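Local coordinates for hypothetical protein (Sus scrofa, PDB 3WOC), which probably acts as a heparin-binding, jacalin-like lectin of boar sperm that derives from the prostate and is linked to capacitation, at residues T25-S39 and K51-L64. Residues are numbered along the deposited sequence; the frame is centred on the assembly and turned at random.
Sequences TGIRVFVGPVGLIKS and KYGIPGGKAHELIL. With SO4 (sulfate ion), chain G.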
loop_
_atom_site.group_PDB
_atom_site.type_symbol
_atom_site.label_atom_id
_atom_site.label_comp_id
_atom_site.label_asym_id
_atom_site.label_seq_id
_atom_site.Cartn_x
_atom_site.Cartn_y
_atom_site.Cartn_z
ATOM N N THR A 25 3.202 -10.610 -4.375
ATOM C CA THR A 25 2.336 -11.462 -5.189
ATOM C C THR A 25 0.864 -11.067 -5.045
ATOM O O THR A 25 -0.002 -11.572 -5.762
ATOM C CB THR A 25 2.501 -12.952 -4.809
ATOM O OG1 THR A 25 2.251 -13.122 -3.409
ATOM C CG2 THR A 25 3.908 -13.444 -5.135
ATOM N N GLY A 26 0.591 -10.162 -4.110
ATOM C CA GLY A 26 -0.766 -9.708 -3.842
ATOM C C GLY A 26 -0.811 -8.522 -2.903
ATOM O O GLY A 26 0.171 -8.209 -2.226
ATOM N N ILE A 27 -1.966 -7.867 -2.860
ATOM C CA ILE A 27 -2.153 -6.674 -2.042
ATOM C C ILE A 27 -3.570 -6.650 -1.463
ATOM O O ILE A 27 -4.548 -6.887 -2.174
ATOM C CB ILE A 27 -1.842 -5.384 -2.861
ATOM C CG1 ILE A 27 -1.152 -4.313 -1.996
ATOM C CG2 ILE A 27 -3.078 -4.886 -3.605
ATOM C CD1 ILE A 27 -2.049 -3.555 -1.019
ATOM N N ARG A 28 -3.663 -6.378 -0.166
ATOM C CA ARG A 28 -4.943 -6.335 0.529
ATOM C C ARG A 28 -5.181 -4.950 1.128
ATOM O O ARG A 28 -4.401 -4.479 1.956
ATOM C CB ARG A 28 -4.988 -7.409 1.618
ATOM C CG ARG A 28 -6.375 -7.728 2.150
ATOM C CD ARG A 28 -6.310 -8.858 3.169
ATOM N NE ARG A 28 -6.248 -10.174 2.538
ATOM C CZ ARG A 28 -5.920 -11.299 3.167
ATOM N NH1 ARG A 28 -5.604 -11.286 4.456
ATOM N NH2 ARG A 28 -5.902 -12.445 2.499
ATOM N N VAL A 29 -6.257 -4.303 0.690
ATOM C CA VAL A 29 -6.627 -2.981 1.188
ATOM C C VAL A 29 -7.975 -3.043 1.910
ATOM O O VAL A 29 -8.957 -3.553 1.369
ATOM C CB VAL A 29 -6.662 -1.929 0.049
ATOM C CG1 VAL A 29 -7.189 -0.596 0.551
ATOM C CG2 VAL A 29 -5.278 -1.747 -0.554
ATOM N N PHE A 30 -8.005 -2.527 3.137
ATOM C CA PHE A 30 -9.228 -2.479 3.930
ATOM C C PHE A 30 -9.865 -1.095 3.860
ATOM O O PHE A 30 -9.248 -0.093 4.232
ATOM C CB PHE A 30 -8.941 -2.876 5.377
ATOM C CG PHE A 30 -8.647 -4.339 5.558
ATOM C CD1 PHE A 30 -9.619 -5.197 6.066
ATOM C CD2 PHE A 30 -7.399 -4.863 5.226
ATOM C CE1 PHE A 30 -9.353 -6.557 6.243
ATOM C CE2 PHE A 30 -7.122 -6.217 5.395
ATOM C CZ PHE A 30 -8.099 -7.067 5.906
ATOM N N VAL A 31 -11.099 -1.051 3.366
ATOM C CA VAL A 31 -11.834 0.197 3.187
ATOM C C VAL A 31 -13.070 0.222 4.092
ATOM O O VAL A 31 -13.798 -0.771 4.196
ATOM C CB VAL A 31 -12.230 0.409 1.699
ATOM C CG1 VAL A 31 -13.093 1.656 1.523
ATOM C CG2 VAL A 31 -10.984 0.505 0.820
ATOM N N GLY A 32 -13.288 1.357 4.753
ATOM C CA GLY A 32 -14.450 1.546 5.620
ATOM C C GLY A 32 -15.622 2.177 4.889
ATOM O O GLY A 32 -15.447 2.718 3.794
ATOM N N PRO A 33 -16.830 2.111 5.492
ATOM C CA PRO A 33 -18.073 2.662 4.927
ATOM C C PRO A 33 -17.990 4.099 4.394
ATOM O O PRO A 33 -18.792 4.473 3.534
ATOM C CB PRO A 33 -19.065 2.592 6.104
ATOM C CG PRO A 33 -18.248 2.218 7.315
ATOM C CD PRO A 33 -17.080 1.460 6.789
ATOM N N VAL A 34 -17.041 4.892 4.893
ATOM C CA VAL A 34 -16.878 6.281 4.437
ATOM C C VAL A 34 -15.945 6.399 3.222
ATOM O O VAL A 34 -15.863 7.453 2.585
ATOM C CB VAL A 34 -16.434 7.237 5.580
ATOM C CG1 VAL A 34 -17.440 7.205 6.729
ATOM C CG2 VAL A 34 -15.032 6.897 6.074
ATOM N N GLY A 35 -15.248 5.309 2.909
ATOM C CA GLY A 35 -14.424 5.237 1.707
ATOM C C GLY A 35 -12.971 5.650 1.861
ATOM O O GLY A 35 -12.343 6.077 0.891
ATOM N N LEU A 36 -12.432 5.536 3.073
ATOM C CA LEU A 36 -11.009 5.782 3.290
ATOM C C LEU A 36 -10.265 4.472 3.523
ATOM O O LEU A 36 -10.854 3.481 3.960
ATOM C CB LEU A 36 -10.770 6.781 4.438
ATOM C CG LEU A 36 -11.161 6.472 5.887
ATOM C CD1 LEU A 36 -10.099 5.647 6.598
ATOM C CD2 LEU A 36 -11.397 7.763 6.642
ATOM N N ILE A 37 -8.969 4.476 3.235
ATOM C CA ILE A 37 -8.145 3.289 3.428
ATOM C C ILE A 37 -7.686 3.205 4.881
ATOM O O ILE A 37 -7.011 4.095 5.382
ATOM C CB ILE A 37 -6.970 3.227 2.416
ATOM C CG1 ILE A 37 -7.531 3.052 0.998
ATOM C CG2 ILE A 37 -6.000 2.096 2.778
ATOM C CD1 ILE A 37 -6.533 3.250 -0.121
ATOM N N LYS A 38 -8.076 2.119 5.541
ATOM C CA LYS A 38 -7.868 1.936 6.973
ATOM C C LYS A 38 -6.561 1.224 7.288
ATOM O O LYS A 38 -5.885 1.557 8.266
ATOM C CB LYS A 38 -9.038 1.162 7.583
ATOM C CG LYS A 38 -10.384 1.858 7.453
ATOM C CD LYS A 38 -11.483 1.106 8.193
ATOM C CE LYS A 38 -11.283 1.113 9.708
ATOM N NZ LYS A 38 -11.413 2.468 10.300
ATOM N N SER A 39 -6.221 0.239 6.462
ATOM C CA SER A 39 -5.010 -0.553 6.631
ATOM C C SER A 39 -4.642 -1.252 5.326
ATOM O O SER A 39 -5.489 -1.404 4.440
ATOM C CB SER A 39 -5.194 -1.588 7.743
ATOM O OG SER A 39 -6.284 -2.448 7.470
ATOM N N LYS A 51 -0.878 -6.867 9.470
ATOM C CA LYS A 51 -1.827 -5.807 9.141
ATOM C C LYS A 51 -1.244 -4.460 9.540
ATOM O O LYS A 51 -0.832 -4.269 10.688
ATOM C CB LYS A 51 -3.149 -6.028 9.876
ATOM C CG LYS A 51 -4.257 -5.045 9.501
ATOM C CD LYS A 51 -5.286 -5.676 8.572
ATOM C CE LYS A 51 -6.214 -6.629 9.324
ATOM N NZ LYS A 51 -6.964 -5.953 10.420
ATOM N N TYR A 52 -1.211 -3.529 8.593
ATOM C CA TYR A 52 -0.665 -2.205 8.859
ATOM C C TYR A 52 -1.703 -1.099 8.738
ATOM O O TYR A 52 -2.029 -0.652 7.640
ATOM C CB TYR A 52 0.559 -1.930 7.978
ATOM C CG TYR A 52 1.728 -2.840 8.295
ATOM C CD1 TYR A 52 2.314 -2.833 9.559
ATOM C CD2 TYR A 52 2.240 -3.711 7.334
ATOM C CE1 TYR A 52 3.380 -3.662 9.857
ATOM C CE2 TYR A 52 3.307 -4.550 7.627
ATOM C CZ TYR A 52 3.873 -4.517 8.890
ATOM O OH TYR A 52 4.930 -5.339 9.195
ATOM N N GLY A 53 -2.212 -0.671 9.889
ATOM C CA GLY A 53 -3.164 0.428 9.971
ATOM C C GLY A 53 -4.163 0.212 11.086
ATOM O O GLY A 53 -3.867 -0.460 12.076
ATOM N N ILE A 54 -5.353 0.784 10.914
ATOM C CA ILE A 54 -6.424 0.694 11.905
ATOM C C ILE A 54 -7.389 -0.442 11.549
ATOM O O ILE A 54 -7.861 -0.512 10.412
ATOM C CB ILE A 54 -7.180 2.055 12.062
ATOM C CG1 ILE A 54 -6.331 3.060 12.842
ATOM C CG2 ILE A 54 -8.526 1.888 12.773
ATOM C CD1 ILE A 54 -5.391 3.862 11.990
ATOM N N PRO A 55 -7.677 -1.335 12.524
ATOM C CA PRO A 55 -8.617 -2.447 12.358
ATOM C C PRO A 55 -9.993 -1.985 11.896
ATOM O O PRO A 55 -10.429 -0.888 12.250
ATOM C CB PRO A 55 -8.724 -3.028 13.772
ATOM C CG PRO A 55 -7.449 -2.663 14.427
ATOM C CD PRO A 55 -7.093 -1.315 13.880
ATOM N N GLY A 56 -10.660 -2.824 11.108
ATOM C CA GLY A 56 -11.999 -2.526 10.605
ATOM C C GLY A 56 -12.052 -2.414 9.096
ATOM O O GLY A 56 -11.022 -2.482 8.420
ATOM N N GLY A 57 -13.263 -2.236 8.571
ATOM C CA GLY A 57 -13.487 -2.147 7.134
ATOM C C GLY A 57 -13.546 -3.512 6.471
ATOM O O GLY A 57 -13.369 -4.546 7.127
ATOM N N LYS A 58 -13.802 -3.513 5.165
ATOM C CA LYS A 58 -13.863 -4.753 4.393
ATOM C C LYS A 58 -12.638 -4.927 3.498
ATOM O O LYS A 58 -12.162 -3.972 2.885
ATOM C CB LYS A 58 -15.169 -4.862 3.582
ATOM C CG LYS A 58 -15.719 -3.553 3.001
ATOM C CD LYS A 58 -16.826 -2.959 3.882
ATOM C CE LYS A 58 -17.195 -1.534 3.470
ATOM N NZ LYS A 58 -17.965 -1.482 2.192
ATOM N N ALA A 59 -12.141 -6.160 3.436
ATOM C CA ALA A 59 -10.946 -6.498 2.666
ATOM C C ALA A 59 -11.190 -6.469 1.164
ATOM O O ALA A 59 -12.164 -7.040 0.669
ATOM C CB ALA A 59 -10.409 -7.864 3.085
ATOM N N HIS A 60 -10.298 -5.787 0.454
ATOM C CA HIS A 60 -10.275 -5.779 -1.002
ATOM C C HIS A 60 -8.899 -6.269 -1.434
ATOM O O HIS A 60 -7.892 -5.895 -0.829
ATOM C CB HIS A 60 -10.507 -4.368 -1.543
ATOM C CG HIS A 60 -11.803 -3.752 -1.113
ATOM N ND1 HIS A 60 -12.028 -3.306 0.173
ATOM C CD2 HIS A 60 -12.934 -3.484 -1.807
ATOM C CE1 HIS A 60 -13.247 -2.803 0.255
ATOM N NE2 HIS A 60 -13.817 -2.897 -0.932
ATOM N N GLU A 61 -8.851 -7.101 -2.469
ATOM C CA GLU A 61 -7.586 -7.685 -2.909
ATOM C C GLU A 61 -7.321 -7.543 -4.404
ATOM O O GLU A 61 -8.232 -7.667 -5.226
ATOM C CB GLU A 61 -7.518 -9.165 -2.529
ATOM C CG GLU A 61 -7.259 -9.431 -1.058
ATOM C CD GLU A 61 -7.475 -10.884 -0.675
ATOM O OE1 GLU A 61 -7.782 -11.145 0.508
ATOM O OE2 GLU A 61 -7.343 -11.768 -1.549
ATOM N N LEU A 62 -6.065 -7.261 -4.735
ATOM C CA LEU A 62 -5.545 -7.482 -6.074
ATOM C C LEU A 62 -4.560 -8.633 -5.974
ATOM O O LEU A 62 -3.549 -8.532 -5.278
ATOM C CB LEU A 62 -4.859 -6.232 -6.637
ATOM C CG LEU A 62 -4.053 -6.386 -7.938
ATOM C CD1 LEU A 62 -4.938 -6.714 -9.142
ATOM C CD2 LEU A 62 -3.214 -5.145 -8.215
ATOM N N ILE A 63 -4.871 -9.734 -6.648
ATOM C CA ILE A 63 -3.980 -10.886 -6.669
ATOM C C ILE A 63 -3.197 -10.882 -7.975
ATOM O O ILE A 63 -3.773 -10.927 -9.065
ATOM C CB ILE A 63 -4.739 -12.228 -6.448
ATOM C CG1 ILE A 63 -5.567 -12.189 -5.149
ATOM C CG2 ILE A 63 -3.769 -13.413 -6.454
ATOM C CD1 ILE A 63 -4.776 -11.875 -3.871
ATOM N N LEU A 64 -1.877 -10.803 -7.847
ATOM C CA LEU A 64 -0.988 -10.712 -8.996
ATOM C C LEU A 64 -0.758 -12.076 -9.641
ATOM O O LEU A 64 -0.544 -13.072 -8.943
ATOM C CB LEU A 64 0.344 -10.074 -8.585
ATOM C CG LEU A 64 0.579 -8.560 -8.747
ATOM C CD1 LEU A 64 -0.696 -7.751 -8.955
ATOM C CD2 LEU A 64 1.380 -8.014 -7.572
HETATM S S SO4 G . -14.352 4.213 8.476
HETATM O O1 SO4 G . -14.429 5.329 9.417
HETATM O O2 SO4 G . -13.217 4.413 7.585
HETATM O O3 SO4 G . -15.569 4.150 7.676
HETATM O O4 SO4 G . -14.184 2.963 9.211
#
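Glu61 OE1 is gripped twice by Arg28: NE lies 2.7 Å from Glu61 OE1, and a weaker bond comes from NH2 at 3.0 Å. The oxygen sits at the guanidinium edge; NE meets it from above the carboxylate plane, and the two flat groups are turned 30° apart. Arg28 also makes a cation-pi contact with Trp48. Phe30, on the same sheet face, is sandwiched: Ala59 CB packs over one side of its ring (3.6 Å to Phe30 CE1), small enough to let the ring lie close, while Lys51, with CG anti to the backbone N (chi1 -175°) and the chain bent beyond, brings NZ over the opposite face, 4.9 Å from the Phe30 centroid. Arg28, Phe30, Glu61 and Ala59 lie on strands 25-31 and 58-63, antiparallel neighbours in one four-stranded sheet of the jacalin-like beta-prism, whereas Lys51 comes in from strand 47-53. Across the sheet's other face, Ile27 CG2 meets Leu62 CB at 3.8 Å, and both side chains pack on Leu86 of the adjoining sheet, as suits branched apolar residues. Gly57 CA comes within 3.3 Å of Val31 O, where a side chain would collide. Lys38 NZ hydrogen-bonds Tyr125 O and O4 of a sulfate (3.0 Å), probably from the crystallisation liquor.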